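Local coordinates for hypothetical protein S4005 (Shigella flexneri 2a, PDB 1Z67) that is of unknown function but has an all-helical YidB-like fold with a homeodomain-like motif, which suggests a possible DNA-binding role, at residues 79-82 with 83-87; 23-26 with 27-31. All coordinates share one frame; numbering follows the deposited sequence. Where two conformers were deposited one is given.

Contact 1 of 2, residues 79-82 with 83-87; sequences SDLG and QKLGV. With NA (sodium ion), chain B.
Ser79 O accepts the backbone N-H of Gln83 at 2.7 Å, and the same i to i+4 pattern joins Lys84 N to Asp80 O and Leu85 N to Leu81 O, carrying the last turns of helix 75-85 to their end. There the chain closes in a Schellman motif: Val87 N reaches back to Gly82 O at 2.9 Å, while Gly86 N makes a weak bond to Gln83 O. The Val87 N-H approaches from above the carbonyl plane of Gly82, away from its lone pairs. Gly86 sits at the C-prime position with phi 83°, where a CB would jam against the preceding carbonyl, so glycine suits it. A water donates to Val87 O and weakly to Ser79 O, tying the turn to the helix.

Among the side chains, Asp80 and Gln83 run side by side in the same direction, their carboxylate and amide planes nearly perpendicular at 86°. Sodium lies at their ends, 2.5 Å from Asp80 OD1 and 2.9 Å from Gln83 OE1, with a water as a further ligand. The extended chain of Gln83 carries its amide back past Ser79, whose hydroxyl, anti to the backbone N (chi1 174°), donates to Gln83 OE1 at 3.0 Å in the amide plane, on a lone pair. The other carboxylate oxygen, Asp80 OD2, is held by Gln32. Between helices 21-31 and 89-106, Leu81 CG meets Leu85 CD1 at 4.1 Å, two branched apolar chains one turn apart.

In the conformers described, for Ser79 and Gln83 each have a second, sodium and the Ser79 hydroxyl both engage Gln83 OE1, which favours an amide oxygen turned toward the cation, while Asp80 supplies a formal negative charge that probably offsets the positive charge of the sodium.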
ATOM      1  N   SER A  79      10.647  -3.174  -4.769  1.00 17.12           N
ATOM      2  CA  SER A  79      10.943  -4.131  -5.832  1.00 17.64           C
ATOM      3  C   SER A  79      10.194  -5.456  -5.606  1.00 17.93           C
ATOM      4  O   SER A  79       9.752  -6.095  -6.561  1.00 18.31           O
ATOM      5  CB  SER A  79      12.460  -4.377  -5.932  0.60 17.86           C
ATOM      6  OG  SER A  79      12.739  -5.396  -6.874  0.60 20.66           O
ATOM      7  N   ASP A  80      10.038  -5.857  -4.342  1.00 17.38           N
ATOM      8  CA  ASP A  80       9.252  -7.046  -4.006  1.00 18.03           C
ATOM      9  C   ASP A  80       7.811  -6.920  -4.564  1.00 17.31           C
ATOM     10  O   ASP A  80       7.266  -7.855  -5.165  1.00 18.81           O
ATOM     11  CB  ASP A  80       9.202  -7.263  -2.471  1.00 16.88           C
ATOM     12  CG  ASP A  80      10.564  -7.732  -1.862  1.00 19.01           C
ATOM     13  OD1 ASP A  80      11.458  -8.165  -2.630  1.00 21.28           O
ATOM     14  OD2 ASP A  80      10.725  -7.640  -0.627  1.00 20.99           O
ATOM     15  N   LEU A  81       7.194  -5.759  -4.372  1.00 17.06           N
ATOM     16  CA  LEU A  81       5.839  -5.561  -4.917  1.00 17.01           C
ATOM     17  C   LEU A  81       5.870  -5.563  -6.465  1.00 17.04           C
ATOM     18  O   LEU A  81       5.017  -6.187  -7.111  1.00 17.09           O
ATOM     19  CB  LEU A  81       5.254  -4.276  -4.392  1.00 16.60           C
ATOM     20  CG  LEU A  81       3.881  -3.939  -4.985  1.00 14.27           C
ATOM     21  CD1 LEU A  81       2.839  -5.028  -4.621  1.00 15.64           C
ATOM     22  CD2 LEU A  81       3.447  -2.595  -4.449  1.00 15.65           C
ATOM     23  N   GLY A  82       6.869  -4.875  -7.035  1.00 16.76           N
ATOM     24  CA  GLY A  82       7.047  -4.795  -8.493  1.00 17.66           C
ATOM     25  C   GLY A  82       7.136  -6.206  -9.034  1.00 19.04           C
ATOM     26  O   GLY A  82       6.450  -6.531 -10.006  1.00 18.79           O
ATOM     27  N   GLN A  83       7.919  -7.059  -8.370  1.00 19.45           N
ATOM     28  CA  GLN A  83       8.113  -8.415  -8.865  1.00 21.82           C
ATOM     29  C   GLN A  83       6.834  -9.213  -8.875  1.00 22.30           C
ATOM     30  O   GLN A  83       6.555  -9.941  -9.830  1.00 23.85           O
ATOM     31  CB  GLN A  83       9.172  -9.131  -8.024  0.50 21.99           C
ATOM     32  CG  GLN A  83      10.570  -8.580  -8.221  0.50 24.10           C
ATOM     33  CD  GLN A  83      11.554  -9.116  -7.192  0.50 26.33           C
ATOM     34  OE1 GLN A  83      12.410  -8.386  -6.694  0.50 26.65           O
ATOM     35  NE2 GLN A  83      11.422 -10.398  -6.854  0.50 28.38           N
ATOM     36  N   LYS A  84       6.032  -9.035  -7.827  1.00 22.10           N
ATOM     37  CA  LYS A  84       4.754  -9.686  -7.749  1.00 22.36           C
ATOM     38  C   LYS A  84       3.865  -9.295  -8.915  1.00 22.94           C
ATOM     39  O   LYS A  84       3.125 -10.136  -9.439  1.00 24.43           O
ATOM     40  CB  LYS A  84       4.061  -9.314  -6.438  0.50 22.61           C
ATOM     41  CG  LYS A  84       3.417 -10.475  -5.762  0.50 23.57           C
ATOM     42  CD  LYS A  84       2.936 -10.132  -4.357  0.50 24.47           C
ATOM     43  CE  LYS A  84       2.605 -11.417  -3.604  0.50 25.94           C
ATOM     44  NZ  LYS A  84       3.836 -12.209  -3.328  0.50 27.24           N
ATOM     45  N   LEU A  85       3.939  -8.026  -9.315  1.00 21.72           N
ATOM     46  CA  LEU A  85       3.141  -7.515 -10.412  1.00 22.42           C
ATOM     47  C   LEU A  85       3.783  -7.690 -11.801  1.00 20.31           C
ATOM     48  O   LEU A  85       3.126  -7.486 -12.827  1.00 20.62           O
ATOM     49  CB  LEU A  85       2.875  -6.035 -10.174  1.00 21.63           C
ATOM     50  CG  LEU A  85       2.098  -5.653  -8.931  1.00 24.78           C
ATOM     51  CD1 LEU A  85       2.251  -4.188  -8.734  1.00 26.66           C
ATOM     52  CD2 LEU A  85       0.681  -6.043  -9.191  1.00 26.63           C
ATOM     53  N   GLY A  86       5.063  -8.048 -11.843  1.00 19.12           N
ATOM     54  CA  GLY A  86       5.791  -8.191 -13.118  1.00 19.20           C
ATOM     55  C   GLY A  86       6.323  -6.873 -13.653  1.00 18.67           C
ATOM     56  O   GLY A  86       6.793  -6.818 -14.805  1.00 20.23           O
ATOM     57  N   VAL A  87       6.241  -5.824 -12.842  1.00 17.34           N
ATOM     58  CA  VAL A  87       6.665  -4.483 -13.235  1.00 16.48           C
ATOM     59  C   VAL A  87       7.966  -3.989 -12.545  1.00 16.93           C
ATOM     60  O   VAL A  87       8.435  -4.546 -11.529  1.00 17.67           O
ATOM     61  CB  VAL A  87       5.514  -3.428 -13.056  1.00 16.47           C
ATOM     62  CG1 VAL A  87       4.189  -3.851 -13.772  1.00 17.21           C
ATOM     63  CG2 VAL A  87       5.249  -3.142 -11.546  1.00 15.58           C
TER
HETATM   64 NA    NA B 201      13.302  -7.544  -4.119  1.00 48.32          NA
HETATM   65  O   HOH W   1      10.367  -4.353  -9.348  1.00 27.70           O
HETATM   66  O   HOH W   2      15.946  -7.394  -4.536  1.00 43.83           O

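Contact 2 of 2, residues 23-26 with 27-31; sequences QAIL and SWVEE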
ATOM      1  N   GLN A  23      -5.082  -7.187  -4.781  1.00 20.33           N
ATOM      2  CA  GLN A  23      -4.638  -8.473  -4.201  1.00 21.34           C
ATOM      3  C   GLN A  23      -3.120  -8.480  -4.037  1.00 20.48           C
ATOM      4  O   GLN A  23      -2.587  -8.967  -3.041  1.00 21.93           O
ATOM      5  CB  GLN A  23      -5.082  -9.693  -5.021  1.00 23.63           C
ATOM      6  CG  GLN A  23      -4.743 -11.053  -4.378  1.00 28.00           C
ATOM      7  CD  GLN A  23      -5.284 -11.228  -2.957  1.00 34.12           C
ATOM      8  OE1 GLN A  23      -6.514 -11.268  -2.729  1.00 36.70           O
ATOM      9  NE2 GLN A  23      -4.362 -11.370  -1.991  1.00 34.63           N
ATOM     10  N   ALA A  24      -2.422  -7.937  -5.018  1.00 18.90           N
ATOM     11  CA  ALA A  24      -0.970  -7.910  -4.981  1.00 17.14           C
ATOM     12  C   ALA A  24      -0.483  -7.059  -3.818  1.00 16.83           C
ATOM     13  O   ALA A  24       0.437  -7.452  -3.084  1.00 16.95           O
ATOM     14  CB  ALA A  24      -0.418  -7.394  -6.292  1.00 17.24           C
ATOM     15  N   ILE A  25      -1.093  -5.888  -3.646  1.00 16.99           N
ATOM     16  CA  ILE A  25      -0.656  -4.999  -2.585  1.00 15.95           C
ATOM     17  C   ILE A  25      -0.938  -5.692  -1.251  1.00 16.90           C
ATOM     18  O   ILE A  25      -0.072  -5.694  -0.377  1.00 17.73           O
ATOM     19  CB  ILE A  25      -1.358  -3.639  -2.642  1.00 16.69           C
ATOM     20  CG1 ILE A  25      -0.881  -2.864  -3.864  1.00 16.48           C
ATOM     21  CG2 ILE A  25      -1.131  -2.850  -1.316  1.00 18.51           C
ATOM     22  CD1 ILE A  25      -1.739  -1.680  -4.185  1.00 17.76           C
ATOM     23  N   LEU A  26      -2.119  -6.307  -1.114  1.00 18.00           N
ATOM     24  CA  LEU A  26      -2.503  -6.933   0.165  1.00 20.83           C
ATOM     25  C   LEU A  26      -1.521  -8.024   0.560  1.00 20.73           C
ATOM     26  O   LEU A  26      -1.051  -8.052   1.724  1.00 21.00           O
ATOM     27  CB  LEU A  26      -3.899  -7.530   0.055  1.00 23.03           C
ATOM     28  CG  LEU A  26      -4.988  -6.494   0.303  1.00 28.26           C
ATOM     29  CD1 LEU A  26      -4.693  -5.056  -0.123  1.00 30.77           C
ATOM     30  CD2 LEU A  26      -6.285  -6.984  -0.320  1.00 32.33           C
ATOM     31  N   SER A  27      -1.217  -8.904  -0.399  1.00 20.19           N
ATOM     32  CA  SER A  27      -0.309 -10.032  -0.194  1.00 20.77           C
ATOM     33  C   SER A  27       1.064  -9.485   0.164  1.00 19.38           C
ATOM     34  O   SER A  27       1.687  -9.965   1.107  1.00 19.58           O
ATOM     35  CB  SER A  27      -0.240 -10.898  -1.443  1.00 21.95           C
ATOM     36  OG  SER A  27      -1.461 -11.599  -1.588  1.00 27.56           O
ATOM     37  N   TRP A  28       1.506  -8.456  -0.569  1.00 17.58           N
ATOM     38  CA  TRP A  28       2.814  -7.849  -0.332  1.00 16.14           C
ATOM     39  C   TRP A  28       2.900  -7.263   1.086  1.00 15.57           C
ATOM     40  O   TRP A  28       3.903  -7.447   1.772  1.00 16.75           O
ATOM     41  CB  TRP A  28       3.075  -6.779  -1.378  1.00 15.88           C
ATOM     42  CG  TRP A  28       4.225  -5.868  -1.091  1.00 14.56           C
ATOM     43  CD1 TRP A  28       5.575  -6.111  -1.340  1.00 15.68           C
ATOM     44  CD2 TRP A  28       4.150  -4.548  -0.553  1.00 14.01           C
ATOM     45  NE1 TRP A  28       6.316  -5.022  -0.991  1.00 15.70           N
ATOM     46  CE2 TRP A  28       5.483  -4.040  -0.528  1.00 15.10           C
ATOM     47  CE3 TRP A  28       3.095  -3.712  -0.136  1.00 16.09           C
ATOM     48  CZ2 TRP A  28       5.787  -2.764  -0.046  1.00 15.51           C
ATOM     49  CZ3 TRP A  28       3.409  -2.425   0.319  1.00 16.91           C
ATOM     50  CH2 TRP A  28       4.735  -1.982   0.374  1.00 16.58           C
ATOM     51  N   VAL A  29       1.838  -6.594   1.553  1.00 15.26           N
ATOM     52  CA  VAL A  29       1.874  -6.015   2.895  1.00 14.96           C
ATOM     53  C   VAL A  29       2.165  -7.103   3.926  1.00 15.31           C
ATOM     54  O   VAL A  29       2.997  -6.929   4.805  1.00 15.60           O
ATOM     55  CB  VAL A  29       0.564  -5.278   3.250  1.00 14.21           C
ATOM     56  CG1 VAL A  29       0.508  -4.937   4.770  1.00 16.42           C
ATOM     57  CG2 VAL A  29       0.401  -4.015   2.406  1.00 14.55           C
ATOM     58  N   GLU A  30       1.470  -8.222   3.807  1.00 16.00           N
ATOM     59  CA  GLU A  30       1.653  -9.309   4.761  1.00 17.11           C
ATOM     60  C   GLU A  30       3.059  -9.927   4.641  1.00 17.49           C
ATOM     61  O   GLU A  30       3.703 -10.216   5.662  1.00 17.52           O
ATOM     62  CB  GLU A  30       0.551 -10.354   4.555  0.60 17.70           C
ATOM     63  CG  GLU A  30      -0.883  -9.757   4.696  0.60 18.38           C
ATOM     64  CD  GLU A  30      -1.340  -9.527   6.154  0.60 21.13           C
ATOM     65  OE1 GLU A  30      -2.252 -10.257   6.631  0.60 20.28           O
ATOM     66  OE2 GLU A  30      -0.786  -8.615   6.826  0.60 23.25           O
ATOM     67  N   GLU A  31       3.559 -10.052   3.415  1.00 16.13           N
ATOM     68  CA  GLU A  31       4.889 -10.644   3.197  1.00 17.97           C
ATOM     69  C   GLU A  31       5.988  -9.768   3.769  1.00 17.62           C
ATOM     70  O   GLU A  31       7.038 -10.276   4.175  1.00 19.15           O
ATOM     71  CB  GLU A  31       5.130 -10.853   1.736  1.00 19.52           C
ATOM     72  CG  GLU A  31       4.272 -11.943   1.213  1.00 22.23           C
ATOM     73  CD  GLU A  31       4.434 -12.159  -0.251  1.00 28.31           C
ATOM     74  OE1 GLU A  31       4.735 -11.189  -1.011  1.00 26.43           O
ATOM     75  OE2 GLU A  31       4.269 -13.337  -0.621  1.00 32.44           O
TER
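Helix 21-31, one of the packed helices of this all-helical fold, presents an apolar ridge in which Ile25 and Val29 meet one turn apart, CG2 to CG2 at 4.2 Å, their side chains set at a slant. Ile25 CG2 also comes within 4.5 Å of Trp28 CE3, at the limit of contact. The Ile25 carbonyl links the three: Val29 N donates to its oxygen at 2.9 Å, and the same oxygen lies in the plane of the Trp28 ring, at its edge, 3.7 Å from CE3. Trp28 swings its ring there because CG is anti to the backbone N (chi1 167°).

These residues suit a helix wedged among others. Ile25 reaches Leu95, Gln99 and Ile103 of helix 89-106, Val29 packs on Ile35 and Leu38 of helix 35-44, and the broad indole of Trp28 touches both these helices and helix 75-85. Its one polar atom, NE1, is satisfied by Ala77 O.

The more polar flank is built around Ser27, whose backbone N-H bonds Gln23 O at 3.0 Å. Its OG lies 3.2 Å from Gln23 O, at most a weak bond and not a settled one. Gln23 curls over at chi2 (55°) to set NE2 2.9 Å from Ser27 OG. A small hydroxyl is well matched to this spot, since it stays close to the helix backbone. Further along, Glu30 N bonds Leu26 O; in the one of its two conformers described, Glu30 CG lies against that oxygen at 3.4 Å and OE1 is hydrogen-bonded to Leu121 N.

Contacts 1 and 2 lie on different helices, 75-85 and 21-31, whose surfaces meet directly, with centres 11 Å apart. In the Lys84 conformer described, one of two, a salt bridge from Lys84 NZ to Glu31 OE1 at 2.7 Å closes one margin of the interface, and the aliphatic part of Lys84 rests on Ser27, CE to CB at 3.6 Å. Leu85 CD2 presses against Ala24 CB at 3.4 Å. Trp28 enters from contact 2, its CD1 3.5 Å from Leu81 N. Sodium belongs to contact 1, but the side chain of Trp28 is about 8 Å from it, and Asp80, which binds the ion, also touches that indole, so the metal site adjoins the helix interface.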